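Local structure of aspartate aminotransferase, mitochondrial (Trypanosoma brucei brucei, 4W5K) at residues A[151-156]-A[337-342]; A[187-192]-A[220-225]; A[213-218]-A[243-248]. The protein probably catalyses pyridoxal-phosphate-dependent transfer of the amino group between L-aspartate and 2-oxoglutarate, working as a homodimer. The protein carries 1 engineered substitution. All coordinates share one frame; numbering follows the deposited sequence.

Overall arrangement
Contact 3 lies closest to the middle of the chain and is wholly buried, contact 2 is buried except for one tyrosine, and contact 1 is a half-exposed junction farther out. Contacts 2 and 3 share a neighbourhood: Asp223 of 220-225 is hydrogen-bonded to Thr217 OG1 and weakly to Gly214 N of 213-218, and Gln213 reaches Leu220 O. Contact 1 meets contact 2 through Leu155, which packs on Pro187 and Asp191. Chemistry follows place: contact 1 relies on a lysine chain over a histidine and on bridging waters, contact 2 on a three-ring stack beside bound malate, and contact 3 on one nearly straight hydrogen bond from a side-chain amide beside the cofactor site.

Contact 1: A[151-156]-A[337-342]; sequences ATKGLN and WSHIER. Unlike the reference sequence in segment 151-156: Leu155 (reference Phe). With EDO (1,2-ethanediol), chain E.
Lys153 lays its aliphatic chain over the imidazole of His339. Its CD sits 3.6 Å from the ring centroid, only 4° off the ring normal, in a CH-pi contact, while CB comes to 3.5 Å from His339 CD2. A bend at chi2 (95°) folds the lysine across the ring and carries its ammonium past it to a 1,2-ethanediol, probably from the crystallisation liquor, where Lys153 NZ bonds O2 at 3.0 Å. A long, flexible lysine suits this place, since its methylenes pack while its ammonium reaches the ethanediol beyond the ring. The imidazole is held by His339 NE2 bonding to Thr350 O, with Ile340 CG1 toward the rim of its other face.

Farther out, a weak bond joins Arg342 NH2 to Ser338 OG. The backbone of the opposing loop turns through a G1 beta bulge, Lys153 and Gly154 both facing Asp149 of strand 141-149. The turn leading into edge strand 154-155 thus meets helix 338-342 by CH-pi packing and through two waters, one linking Arg342 NH1 (3.1 Å) to Thr152 O, the other linking the same NH1 (2.9 Å) to Lys153 O: a hydrated junction with no direct hydrogen bond between the segments.

Contact 2: A[187-192]-A[220-225]; sequences PTHDDW and LDYDAF. With MLT (D-malate), chain D.
His189 is sandwiched between two aromatic rings, Phe225 over one face and Tyr222 over the other. The phenylalanine side is nearly flat: the planes differ by 13° and the centroids lie 4.0 Å apart, with Phe225 CB pressed to 3.3 Å from His189 NE2. Tyr222 makes an offset stack tilted by 22°, its CD2 coming to 3.2 Å from His189 CE1. Both aromatics swing their rings anti to the backbone N (chi1 177° for Phe225), which sends the rings of these two residues of 220-225 toward opposite faces of the imidazole. Trp192 CB closes the edge of the Phe225 ring, and His229 stacks on Phe225 from outside the two segments.

The tight inner part is aromatic packing, and Phe225 suits it by offering a flat face that needs no polar partner. Tyr222 forms the exposed side, where its hydroxyl suits a wetter setting: a water joins Tyr222 OH (2.8 Å) to the backbone N of His189 at the start of helix 189-201. That helix begins with a capping box, Thr188 OG1 accepting from Asp191 N while Asp191 OD2 accepts from Thr188 N.

Between the stacked faces, the imidazole turns its edge to D-malate. His189 ND1 is hydrogen-bonded to malate O3 at 2.6 Å, in the ring plane, where either could be the donor, and donates to O1 at 3.2 Å; Arg193 also binds the ligand. His189 NE2 makes a weak bond to Tyr222 O. Stacking on both faces restricts the ring's rotation, consistent with ND1 being held toward the bound malate.

Contact 3: A[213-218]-A[243-248]; sequences QGFATG and FSANFG. Engineered in segment 243-248: Ala245 (natural residue Lys). With PLP (pyridoxal-5'-phosphate), chain C.
The Phe215 ring has Ala245 CB over one face, toward the rim, 4.2 Å from the ring centroid and 16° off the normal, a CH-pi contact. Ala245 O lies 3.6 Å from Phe215 CD2. Ala245 is engineered, lysine in the natural protein; in this family the lysine at this place normally forms the Schiff base with pyridoxal phosphate, which here has no such link to the alanine. The second flat group, the Asn246 amide, is turned so that its ND2 donates to Gln213 O at 3.0 Å. This bond is nearly straight (161°), lies in the carbonyl plane on a lone pair, and stays close to the amide plane. With chi1 at 60°, Asn246 aims its amide across to the other loop; a short side chain with a donor suits this buried carbonyl. A water joins Asn246 ND2 to Gln213 OE1, while Gln213 NE2 bonds to Leu78 O.

On the cofactor side, Ser244 OG lies 2.9 Å from the phosphate O3P, and Ser244 packs on Tyr62 of the second subunit. Both loops follow parallel neighbours of the central sheet of this fold type I aminotransferase, strands 205-210 and 238-242. Trp306 of helix 300-331 bonds to Asn246 O and stacks on Phe247, while helix 69-80 lies against Phe243.

Contact 1: A[151-156]-A[337-342]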
loop_
_atom_site.group_PDB
_atom_site.type_symbol
_atom_site.label_atom_id
_atom_site.label_comp_id
_atom_site.label_asym_id
_atom_site.label_seq_id
_atom_site.Cartn_x
_atom_site.Cartn_y
_atom_site.Cartn_z
ATOM N N ALA A 151 -36.023 5.261 -13.191
ATOM C CA ALA A 151 -37.247 6.061 -13.346
ATOM C C ALA A 151 -37.413 7.004 -12.152
ATOM O O ALA A 151 -37.895 8.139 -12.299
ATOM C CB ALA A 151 -38.470 5.161 -13.490
ATOM N N THR A 152 -37.004 6.542 -10.971
ATOM C CA THR A 152 -37.162 7.328 -9.747
ATOM C C THR A 152 -35.846 7.894 -9.218
ATOM O O THR A 152 -35.847 8.706 -8.281
ATOM C CB THR A 152 -37.795 6.502 -8.617
ATOM O OG1 THR A 152 -36.923 5.423 -8.254
ATOM C CG2 THR A 152 -39.175 5.941 -9.044
ATOM N N LYS A 153 -34.736 7.463 -9.820
ATOM C CA LYS A 153 -33.389 7.734 -9.297
ATOM C C LYS A 153 -33.316 7.343 -7.824
ATOM O O LYS A 153 -32.703 8.042 -7.014
ATOM C CB LYS A 153 -32.977 9.213 -9.494
ATOM C CG LYS A 153 -33.159 9.741 -10.936
ATOM C CD LYS A 153 -34.530 10.462 -11.115
ATOM C CE LYS A 153 -35.026 10.373 -12.555
ATOM N NZ LYS A 153 -36.157 11.310 -12.853
ATOM N N GLY A 154 -33.959 6.219 -7.498
ATOM C CA GLY A 154 -34.072 5.732 -6.131
ATOM C C GLY A 154 -33.919 4.231 -6.077
ATOM O O GLY A 154 -33.369 3.641 -7.015
ATOM N N LEU A 155 -34.394 3.618 -4.993
ATOM C CA LEU A 155 -34.177 2.194 -4.739
ATOM C C LEU A 155 -35.225 1.281 -5.362
ATOM O O LEU A 155 -36.417 1.607 -5.399
ATOM C CB LEU A 155 -34.138 1.943 -3.225
ATOM C CG LEU A 155 -33.793 0.549 -2.719
ATOM C CD1 LEU A 155 -32.331 0.221 -3.048
ATOM C CD2 LEU A 155 -34.061 0.458 -1.212
ATOM N N ASN A 156 -34.773 0.124 -5.850
ATOM C CA ASN A 156 -35.701 -0.932 -6.258
ATOM C C ASN A 156 -35.579 -2.075 -5.247
ATOM O O ASN A 156 -34.908 -3.086 -5.502
ATOM C CB ASN A 156 -35.415 -1.405 -7.704
ATOM C CG ASN A 156 -36.246 -2.624 -8.111
ATOM O OD1 ASN A 156 -37.216 -2.989 -7.441
ATOM N ND2 ASN A 156 -35.873 -3.251 -9.230
ATOM N N TRP A 337 -37.168 16.968 -8.512
ATOM C CA TRP A 337 -35.769 16.777 -8.121
ATOM C C TRP A 337 -35.639 16.231 -6.701
ATOM O O TRP A 337 -34.564 16.289 -6.101
ATOM C CB TRP A 337 -34.986 18.096 -8.262
ATOM C CG TRP A 337 -34.983 18.604 -9.655
ATOM C CD1 TRP A 337 -35.818 19.555 -10.203
ATOM C CD2 TRP A 337 -34.126 18.169 -10.709
ATOM N NE1 TRP A 337 -35.510 19.735 -11.527
ATOM C CE2 TRP A 337 -34.479 18.894 -11.863
ATOM C CE3 TRP A 337 -33.075 17.239 -10.786
ATOM C CZ2 TRP A 337 -33.816 18.723 -13.083
ATOM C CZ3 TRP A 337 -32.427 17.067 -12.000
ATOM C CH2 TRP A 337 -32.798 17.800 -13.128
ATOM N N SER A 338 -36.717 15.657 -6.169
ATOM C CA SER A 338 -36.677 15.199 -4.783
ATOM C C SER A 338 -35.638 14.107 -4.524
ATOM O O SER A 338 -35.198 13.943 -3.388
ATOM C CB SER A 338 -38.060 14.699 -4.338
ATOM O OG SER A 338 -38.464 13.537 -5.060
ATOM N N HIS A 339 -35.253 13.362 -5.558
ATOM C CA HIS A 339 -34.203 12.349 -5.386
ATOM C C HIS A 339 -32.896 12.963 -4.912
ATOM O O HIS A 339 -32.120 12.303 -4.186
ATOM C CB HIS A 339 -33.954 11.568 -6.689
ATOM C CG HIS A 339 -33.690 12.427 -7.884
ATOM N ND1 HIS A 339 -34.672 13.191 -8.488
ATOM C CD2 HIS A 339 -32.562 12.617 -8.609
ATOM C CE1 HIS A 339 -34.152 13.822 -9.527
ATOM N NE2 HIS A 339 -32.873 13.491 -9.622
ATOM N N ILE A 340 -32.645 14.218 -5.296
ATOM C CA ILE A 340 -31.383 14.874 -4.893
ATOM C C ILE A 340 -31.293 15.031 -3.359
ATOM O O ILE A 340 -30.193 14.968 -2.787
ATOM C CB ILE A 340 -31.223 16.262 -5.579
ATOM C CG1 ILE A 340 -31.225 16.118 -7.104
ATOM C CG2 ILE A 340 -29.939 16.983 -5.111
ATOM C CD1 ILE A 340 -30.032 15.348 -7.662
ATOM N N GLU A 341 -32.447 15.238 -2.705
ATOM C CA GLU A 341 -32.509 15.338 -1.237
ATOM C C GLU A 341 -32.635 13.979 -0.551
ATOM O O GLU A 341 -32.226 13.829 0.591
ATOM C CB GLU A 341 -33.674 16.248 -0.810
ATOM C CG GLU A 341 -33.341 17.708 -0.843
ATOM C CD GLU A 341 -34.454 18.573 -0.236
ATOM O OE1 GLU A 341 -35.271 19.111 -1.012
ATOM O OE2 GLU A 341 -34.503 18.696 1.012
ATOM N N ARG A 342 -33.202 12.993 -1.247
ATOM C CA ARG A 342 -33.405 11.663 -0.685
ATOM C C ARG A 342 -32.083 10.910 -0.666
ATOM O O ARG A 342 -31.789 10.135 0.257
ATOM C CB ARG A 342 -34.434 10.870 -1.491
ATOM C CG ARG A 342 -34.874 9.603 -0.792
ATOM C CD ARG A 342 -36.007 8.899 -1.543
ATOM N NE ARG A 342 -37.033 9.857 -1.962
ATOM C CZ ARG A 342 -37.224 10.271 -3.218
ATOM N NH1 ARG A 342 -36.475 9.806 -4.223
ATOM N NH2 ARG A 342 -38.187 11.152 -3.474
HETATM C C1 EDO E . -34.353 14.624 -13.841
HETATM O O1 EDO E . -33.851 13.595 -12.986
HETATM C C2 EDO E . -35.522 15.296 -13.132
HETATM O O2 EDO E . -36.471 14.287 -12.738
HETATM O O HOH W 1 -37.632 10.296 -7.003
HETATM O O HOH W 2 -33.683 8.990 -4.440
#

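Contact 2: A[187-192]-A[220-225]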
loop_
_atom_site.group_PDB
_atom_site.type_symbol
_atom_site.label_atom_id
_atom_site.label_comp_id
_atom_site.label_asym_id
_atom_site.label_seq_id
_atom_site.Cartn_x
_atom_site.Cartn_y
_atom_site.Cartn_z
ATOM N N PRO A 187 -30.811 2.216 1.073
ATOM C CA PRO A 187 -31.983 1.665 1.776
ATOM C C PRO A 187 -32.100 2.249 3.183
ATOM O O PRO A 187 -31.093 2.681 3.757
ATOM C CB PRO A 187 -31.695 0.154 1.826
ATOM C CG PRO A 187 -30.563 -0.064 0.811
ATOM C CD PRO A 187 -29.757 1.207 0.877
ATOM N N THR A 188 -33.326 2.318 3.707
ATOM C CA THR A 188 -33.565 2.706 5.101
ATOM C C THR A 188 -33.193 1.558 6.020
ATOM O O THR A 188 -32.965 0.429 5.547
ATOM C CB THR A 188 -35.032 3.048 5.337
ATOM O OG1 THR A 188 -35.810 1.847 5.184
ATOM C CG2 THR A 188 -35.482 4.087 4.319
ATOM N N HIS A 189 -33.161 1.807 7.325
ATOM C CA HIS A 189 -32.926 0.695 8.241
ATOM C C HIS A 189 -34.036 -0.360 8.161
ATOM O O HIS A 189 -33.725 -1.547 8.261
ATOM C CB HIS A 189 -32.742 1.180 9.681
ATOM C CG HIS A 189 -31.435 1.891 9.887
ATOM N ND1 HIS A 189 -30.963 2.258 11.130
ATOM C CD2 HIS A 189 -30.509 2.297 8.994
ATOM C CE1 HIS A 189 -29.788 2.849 10.993
ATOM N NE2 HIS A 189 -29.484 2.874 9.707
ATOM N N ASP A 190 -35.298 0.061 7.989
ATOM C CA ASP A 190 -36.400 -0.875 7.700
ATOM C C ASP A 190 -36.061 -1.757 6.495
ATOM O O ASP A 190 -36.286 -2.971 6.520
ATOM C CB ASP A 190 -37.729 -0.145 7.394
ATOM C CG ASP A 190 -38.482 0.325 8.636
ATOM O OD1 ASP A 190 -38.092 -0.031 9.771
ATOM O OD2 ASP A 190 -39.489 1.072 8.460
ATOM N N ASP A 191 -35.587 -1.139 5.418
ATOM C CA ASP A 191 -35.281 -1.893 4.197
ATOM C C ASP A 191 -34.150 -2.874 4.453
ATOM O O ASP A 191 -34.193 -4.031 3.999
ATOM C CB ASP A 191 -34.876 -0.987 3.031
ATOM C CG ASP A 191 -35.941 0.047 2.648
ATOM O OD1 ASP A 191 -37.160 -0.157 2.887
ATOM O OD2 ASP A 191 -35.517 1.064 2.054
ATOM N N TRP A 192 -33.119 -2.404 5.151
ATOM C CA TRP A 192 -31.980 -3.271 5.448
ATOM C C TRP A 192 -32.399 -4.457 6.308
ATOM O O TRP A 192 -31.858 -5.567 6.165
ATOM C CB TRP A 192 -30.877 -2.485 6.143
ATOM C CG TRP A 192 -30.017 -1.659 5.242
ATOM C CD1 TRP A 192 -29.826 -0.303 5.325
ATOM C CD2 TRP A 192 -29.179 -2.117 4.164
ATOM N NE1 TRP A 192 -28.944 0.110 4.359
ATOM C CE2 TRP A 192 -28.526 -0.976 3.636
ATOM C CE3 TRP A 192 -28.915 -3.375 3.597
ATOM C CZ2 TRP A 192 -27.614 -1.051 2.573
ATOM C CZ3 TRP A 192 -28.018 -3.452 2.524
ATOM C CH2 TRP A 192 -27.368 -2.291 2.036
ATOM N N LEU A 220 -22.283 8.309 13.541
ATOM C CA LEU A 220 -21.451 7.109 13.413
ATOM C C LEU A 220 -22.185 5.790 13.660
ATOM O O LEU A 220 -21.939 4.826 12.944
ATOM C CB LEU A 220 -20.262 7.183 14.380
ATOM C CG LEU A 220 -19.219 8.233 14.014
ATOM C CD1 LEU A 220 -18.365 8.551 15.250
ATOM C CD2 LEU A 220 -18.359 7.734 12.843
ATOM N N ASP A 221 -23.059 5.746 14.674
ATOM C CA ASP A 221 -23.765 4.494 14.993
ATOM C C ASP A 221 -24.770 4.161 13.894
ATOM O O ASP A 221 -24.812 3.031 13.400
ATOM C CB ASP A 221 -24.485 4.565 16.341
ATOM C CG ASP A 221 -23.546 4.824 17.501
ATOM O OD1 ASP A 221 -22.444 4.238 17.527
ATOM O OD2 ASP A 221 -23.915 5.613 18.397
ATOM N N TYR A 222 -25.571 5.155 13.521
ATOM C CA TYR A 222 -26.566 4.977 12.469
ATOM C C TYR A 222 -25.890 4.481 11.182
ATOM O O TYR A 222 -26.380 3.562 10.522
ATOM C CB TYR A 222 -27.323 6.290 12.234
ATOM C CG TYR A 222 -28.379 6.235 11.142
ATOM C CD1 TYR A 222 -28.032 6.408 9.802
ATOM C CD2 TYR A 222 -29.727 6.053 11.460
ATOM C CE1 TYR A 222 -29.002 6.367 8.796
ATOM C CE2 TYR A 222 -30.699 6.020 10.464
ATOM C CZ TYR A 222 -30.332 6.183 9.141
ATOM O OH TYR A 222 -31.305 6.156 8.157
ATOM N N ASP A 223 -24.756 5.079 10.823
ATOM C CA ASP A 223 -24.134 4.739 9.556
ATOM C C ASP A 223 -23.509 3.347 9.582
ATOM O O ASP A 223 -23.239 2.786 8.528
ATOM C CB ASP A 223 -23.047 5.753 9.180
ATOM C CG ASP A 223 -23.616 7.090 8.748
ATOM O OD1 ASP A 223 -24.864 7.197 8.539
ATOM O OD2 ASP A 223 -22.814 8.040 8.612
ATOM N N ALA A 224 -23.253 2.810 10.774
ATOM C CA ALA A 224 -22.689 1.454 10.851
ATOM C C ALA A 224 -23.783 0.394 11.114
ATOM O O ALA A 224 -23.495 -0.741 11.512
ATOM C CB ALA A 224 -21.591 1.376 11.932
ATOM N N PHE A 225 -25.045 0.763 10.904
ATOM C CA PHE A 225 -26.134 -0.184 11.149
ATOM C C PHE A 225 -25.962 -1.514 10.398
ATOM O O PHE A 225 -26.158 -2.581 10.974
ATOM C CB PHE A 225 -27.493 0.453 10.776
ATOM C CG PHE A 225 -28.651 -0.480 10.933
ATOM C CD1 PHE A 225 -29.121 -0.799 12.196
ATOM C CD2 PHE A 225 -29.244 -1.071 9.831
ATOM C CE1 PHE A 225 -30.199 -1.689 12.352
ATOM C CE2 PHE A 225 -30.283 -1.973 9.979
ATOM C CZ PHE A 225 -30.781 -2.261 11.240
HETATM C C1 MLT D . -32.369 0.421 14.291
HETATM O O1 MLT D . -32.831 0.499 13.122
HETATM O O2 MLT D . -32.705 -0.520 15.057
HETATM C C2 MLT D . -31.384 1.475 14.771
HETATM O O3 MLT D . -31.173 2.308 13.671
HETATM O O HOH W 3 -33.447 4.447 8.414
#

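Contact 3: A[213-218]-A[243-248]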
loop_
_atom_site.group_PDB
_atom_site.type_symbol
_atom_site.label_atom_id
_atom_site.label_comp_id
_atom_site.label_asym_id
_atom_site.label_seq_id
_atom_site.Cartn_x
_atom_site.Cartn_y
_atom_site.Cartn_z
ATOM N N GLN A 213 -18.575 5.786 6.903
ATOM C CA GLN A 213 -19.154 5.815 8.255
ATOM C C GLN A 213 -19.004 7.199 8.894
ATOM O O GLN A 213 -17.896 7.728 8.967
ATOM C CB GLN A 213 -18.501 4.774 9.160
ATOM C CG GLN A 213 -19.269 4.622 10.497
ATOM C CD GLN A 213 -18.502 3.856 11.557
ATOM O OE1 GLN A 213 -17.386 3.401 11.319
ATOM N NE2 GLN A 213 -19.100 3.712 12.743
ATOM N N GLY A 214 -20.111 7.783 9.359
ATOM C CA GLY A 214 -20.049 9.104 9.975
ATOM C C GLY A 214 -20.048 10.234 8.963
ATOM O O GLY A 214 -20.739 11.234 9.151
ATOM N N PHE A 215 -19.257 10.088 7.901
ATOM C CA PHE A 215 -19.276 11.033 6.791
ATOM C C PHE A 215 -20.669 11.102 6.145
ATOM O O PHE A 215 -21.173 12.185 5.817
ATOM C CB PHE A 215 -18.195 10.644 5.744
ATOM C CG PHE A 215 -18.080 11.616 4.603
ATOM C CD1 PHE A 215 -18.858 11.467 3.467
ATOM C CD2 PHE A 215 -17.213 12.713 4.688
ATOM C CE1 PHE A 215 -18.787 12.378 2.418
ATOM C CE2 PHE A 215 -17.133 13.631 3.649
ATOM C CZ PHE A 215 -17.905 13.472 2.510
ATOM N N ALA A 216 -21.302 9.951 5.983
ATOM C CA ALA A 216 -22.587 9.903 5.262
ATOM C C ALA A 216 -23.681 10.764 5.878
ATOM O O ALA A 216 -24.288 11.595 5.184
ATOM C CB ALA A 216 -23.044 8.447 5.165
ATOM N N THR A 217 -23.938 10.605 7.179
ATOM C CA THR A 217 -25.066 11.308 7.785
ATOM C C THR A 217 -24.687 12.101 9.036
ATOM O O THR A 217 -25.541 12.776 9.640
ATOM C CB THR A 217 -26.229 10.336 8.170
ATOM O OG1 THR A 217 -25.882 9.578 9.340
ATOM C CG2 THR A 217 -26.638 9.428 7.010
ATOM N N GLY A 218 -23.420 11.999 9.435
ATOM C CA GLY A 218 -22.925 12.682 10.622
ATOM C C GLY A 218 -23.145 11.868 11.882
ATOM O O GLY A 218 -22.825 12.313 12.973
ATOM N N PHE A 243 -10.945 4.990 5.986
ATOM C CA PHE A 243 -10.793 6.220 6.743
ATOM C C PHE A 243 -10.476 7.409 5.862
ATOM O O PHE A 243 -10.173 8.506 6.363
ATOM C CB PHE A 243 -9.727 6.011 7.834
ATOM C CG PHE A 243 -10.155 5.006 8.852
ATOM C CD1 PHE A 243 -11.247 5.266 9.670
ATOM C CD2 PHE A 243 -9.552 3.763 8.931
ATOM C CE1 PHE A 243 -11.690 4.313 10.590
ATOM C CE2 PHE A 243 -9.980 2.815 9.865
ATOM C CZ PHE A 243 -11.045 3.088 10.691
ATOM N N SER A 244 -10.607 7.223 4.553
ATOM C CA SER A 244 -10.265 8.283 3.608
ATOM C C SER A 244 -11.183 9.480 3.703
ATOM O O SER A 244 -10.728 10.606 3.896
ATOM C CB SER A 244 -10.269 7.737 2.174
ATOM O OG SER A 244 -9.215 6.790 2.001
ATOM N N ALA A 245 -12.492 9.254 3.574
ATOM C CA ALA A 245 -13.391 10.407 3.634
ATOM C C ALA A 245 -13.650 10.889 5.070
ATOM O O ALA A 245 -13.691 12.110 5.324
ATOM C CB ALA A 245 -14.703 10.071 2.936
ATOM N N ASN A 246 -13.890 9.971 6.007
ATOM C CA ASN A 246 -14.353 10.430 7.314
ATOM C C ASN A 246 -13.251 11.044 8.176
ATOM O O ASN A 246 -13.546 11.779 9.125
ATOM C CB ASN A 246 -15.130 9.317 8.089
ATOM C CG ASN A 246 -14.332 8.069 8.355
ATOM O OD1 ASN A 246 -13.147 7.993 8.075
ATOM N ND2 ASN A 246 -15.013 7.060 8.912
ATOM N N PHE A 247 -11.987 10.801 7.820
ATOM C CA PHE A 247 -10.890 11.564 8.454
ATOM C C PHE A 247 -10.170 12.493 7.483
ATOM O O PHE A 247 -9.211 13.187 7.863
ATOM C CB PHE A 247 -9.879 10.609 9.089
ATOM C CG PHE A 247 -10.324 10.015 10.403
ATOM C CD1 PHE A 247 -11.024 8.804 10.430
ATOM C CD2 PHE A 247 -10.002 10.647 11.606
ATOM C CE1 PHE A 247 -11.426 8.231 11.638
ATOM C CE2 PHE A 247 -10.396 10.098 12.830
ATOM C CZ PHE A 247 -11.112 8.874 12.841
ATOM N N GLY A 248 -10.626 12.528 6.233
ATOM C CA GLY A 248 -9.969 13.342 5.223
ATOM C C GLY A 248 -8.540 12.849 4.925
ATOM O O GLY A 248 -7.674 13.641 4.554
HETATM N N1 PLP C . -15.527 1.812 -1.842
HETATM C C2 PLP C . -16.328 2.892 -2.130
HETATM C C2A PLP C . -17.804 2.676 -2.213
HETATM C C3 PLP C . -15.771 4.155 -2.338
HETATM O O3 PLP C . -16.547 5.239 -2.643
HETATM C C4 PLP C . -14.396 4.323 -2.247
HETATM C C4A PLP C . -13.852 5.725 -2.246
HETATM O O4A PLP C . -13.774 6.332 -3.318
HETATM C C5 PLP C . -13.583 3.230 -1.954
HETATM C C6 PLP C . -14.159 1.977 -1.735
HETATM C C5A PLP C . -12.070 3.381 -1.877
HETATM O O4P PLP C . -11.691 3.998 -0.679
HETATM P P PLP C . -10.197 4.159 -0.272
HETATM O O1P PLP C . -9.654 5.467 -0.765
HETATM O O2P PLP C . -9.390 3.010 -0.824
HETATM O O3P PLP C . -10.211 4.125 1.239
HETATM O O HOH W 4 -15.282 3.909 9.749
#